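Local coordinates for amidohydrolase 3 domain-containing protein (Pyrococcus horikoshii, PDB 3IGH) that is uncharacterized but, as an amidohydrolase-family protein, probably acts as a metal-dependent hydrolase of non-peptide carbon-nitrogen bonds, at residues 4-9 against 50-55. Numbering follows the deposited sequence.
Sequences KALING and EIVDLK
Ala5 and Ile7 present their backbone N and O atoms to segment 50-55, and four hydrogen bonds join segments 4-9 and 50-55 as a parallel pair, the axes of strands 4-7 and 50-53 differing in direction by 18°. Ala5 N donates to Glu50 O and Ala5 O accepts from Val52 N (2.8 Å); Ile7 N then bonds to Val52 O and Ile7 O to Leu54 N, so both polar backbone atoms of each residue face the same neighbour. Facing CA atoms drift apart, from 4.8 Å for Ala5 and Ile51 to 5.3 Å for Ile7 and Asp53.

On the face carrying Leu6 and Val52, the two side chains run side by side, with Leu6 CD2 3.9 Å from Val52 CB. The other face has Ile7 CD1 against Ile51 CG2 at 3.8 Å; a chi1 of 63° sets Ile7 CG1 between its own N and C, and CG1 too meets that methyl. Helix 37-47 covers this side through Lys41 and Val44. Next along the chain, Asn8 ND2 donates to the syn lone pair of Asp53 OD1 (3.1 Å), and Asp53 OD1 lies 6° out of the amide plane of Asn8. From above the carboxylate plane, the same oxygen accepts from Lys55 N (3.3 Å), two residues on, which closes an Asx turn; OD1 is thus gripped by two donors.

The strand order is 30-35, 23-27, 3-7, 50-53, so 50-53 is outermost within this chain. This N-terminal four-stranded sheet, touched by strand 467-470 through Leu6 and Leu54, is consistent with the small beta domain accompanying the TIM barrel in many amidohydrolases.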
loop_
_atom_site.group_PDB
_atom_site.type_symbol
_atom_site.label_atom_id
_atom_site.label_comp_id
_atom_site.label_asym_id
_atom_site.label_seq_id
_atom_site.Cartn_x
_atom_site.Cartn_y
_atom_site.Cartn_z
ATOM N N LYS A 4 16.362 -1.864 21.026
ATOM C CA LYS A 4 17.506 -2.694 21.334
ATOM C C LYS A 4 18.853 -2.119 20.985
ATOM O O LYS A 4 18.963 -1.295 20.116
ATOM C CB LYS A 4 17.335 -4.084 20.772
ATOM C CG LYS A 4 17.484 -4.177 19.318
ATOM C CD LYS A 4 17.504 -5.615 18.840
ATOM C CE LYS A 4 16.536 -5.798 17.682
ATOM N NZ LYS A 4 17.077 -6.477 16.467
ATOM N N ALA A 5 19.877 -2.552 21.692
ATOM C CA ALA A 5 21.250 -2.195 21.370
ATOM C C ALA A 5 22.044 -3.417 20.922
ATOM O O ALA A 5 21.894 -4.505 21.479
ATOM C CB ALA A 5 21.933 -1.512 22.547
ATOM N N LEU A 6 22.855 -3.227 19.885
ATOM C CA LEU A 6 23.853 -4.200 19.471
ATOM C C LEU A 6 25.183 -3.597 19.885
ATOM O O LEU A 6 25.577 -2.555 19.362
ATOM C CB LEU A 6 23.838 -4.411 17.950
ATOM C CG LEU A 6 22.620 -4.943 17.188
ATOM C CD1 LEU A 6 23.020 -5.251 15.745
ATOM C CD2 LEU A 6 22.024 -6.185 17.837
ATOM N N ILE A 7 25.857 -4.238 20.840
ATOM C CA ILE A 7 27.069 -3.683 21.453
ATOM C C ILE A 7 28.215 -4.694 21.453
ATOM O O ILE A 7 27.989 -5.891 21.239
ATOM C CB ILE A 7 26.824 -3.220 22.925
ATOM C CG1 ILE A 7 26.425 -4.403 23.819
ATOM C CG2 ILE A 7 25.792 -2.085 22.991
ATOM C CD1 ILE A 7 26.939 -4.301 25.235
ATOM N N ASN A 8 29.428 -4.198 21.716
ATOM C CA ASN A 8 30.641 -5.023 21.877
ATOM C C ASN A 8 30.916 -5.893 20.646
ATOM O O ASN A 8 31.033 -7.125 20.722
ATOM C CB ASN A 8 30.582 -5.849 23.177
ATOM C CG ASN A 8 31.905 -6.531 23.507
ATOM O OD1 ASN A 8 32.972 -5.918 23.437
ATOM N ND2 ASN A 8 31.834 -7.812 23.859
ATOM N N GLY A 9 30.971 -5.227 19.501
ATOM C CA GLY A 9 31.211 -5.893 18.235
ATOM C C GLY A 9 31.712 -4.903 17.221
ATOM O O GLY A 9 31.884 -3.724 17.525
ATOM N N GLU A 50 16.187 -4.350 25.276
ATOM C CA GLU A 50 17.136 -5.454 25.174
ATOM C C GLU A 50 18.534 -4.963 24.802
ATOM O O GLU A 50 18.695 -4.124 23.917
ATOM C CB GLU A 50 16.630 -6.466 24.143
ATOM C CG GLU A 50 17.365 -7.799 24.111
ATOM C CD GLU A 50 16.904 -8.702 22.972
ATOM O OE1 GLU A 50 16.186 -8.225 22.062
ATOM O OE2 GLU A 50 17.265 -9.898 22.982
ATOM N N ILE A 51 19.545 -5.479 25.492
ATOM C CA ILE A 51 20.929 -5.199 25.130
ATOM C C ILE A 51 21.577 -6.493 24.647
ATOM O O ILE A 51 21.727 -7.449 25.408
ATOM C CB ILE A 51 21.721 -4.552 26.291
ATOM C CG1 ILE A 51 21.073 -3.224 26.700
ATOM C CG2 ILE A 51 23.175 -4.324 25.889
ATOM C CD1 ILE A 51 21.431 -2.754 28.094
ATOM N N VAL A 52 21.931 -6.514 23.365
ATOM C CA VAL A 52 22.507 -7.691 22.720
ATOM C C VAL A 52 24.028 -7.572 22.680
ATOM O O VAL A 52 24.580 -6.660 22.053
ATOM C CB VAL A 52 21.939 -7.897 21.290
ATOM C CG1 VAL A 52 22.625 -9.063 20.585
ATOM C CG2 VAL A 52 20.432 -8.120 21.341
ATOM N N ASP A 53 24.689 -8.490 23.377
ATOM C CA ASP A 53 26.138 -8.581 23.368
ATOM C C ASP A 53 26.561 -9.325 22.106
ATOM O O ASP A 53 26.214 -10.496 21.923
ATOM C CB ASP A 53 26.620 -9.324 24.619
ATOM C CG ASP A 53 28.125 -9.192 24.856
ATOM O OD1 ASP A 53 28.821 -8.481 24.097
ATOM O OD2 ASP A 53 28.614 -9.805 25.827
ATOM N N LEU A 54 27.304 -8.644 21.236
ATOM C CA LEU A 54 27.776 -9.260 19.992
ATOM C C LEU A 54 28.941 -10.219 20.218
ATOM O O LEU A 54 29.210 -11.073 19.369
ATOM C CB LEU A 54 28.155 -8.201 18.949
ATOM C CG LEU A 54 27.007 -7.461 18.246
ATOM C CD1 LEU A 54 27.559 -6.333 17.418
ATOM C CD2 LEU A 54 26.189 -8.406 17.382
ATOM N N LYS A 55 29.609 -10.071 21.367
ATOM C CA LYS A 55 30.765 -10.894 21.767
ATOM C C LYS A 55 31.863 -10.920 20.699
ATOM O O LYS A 55 32.352 -11.985 20.312
ATOM C CB LYS A 55 30.335 -12.316 22.163
ATOM C CG LYS A 55 29.553 -12.408 23.469
ATOM C CD LYS A 55 29.377 -13.866 23.877
ATOM C CE LYS A 55 28.503 -14.015 25.115
ATOM N NZ LYS A 55 27.055 -13.861 24.804
#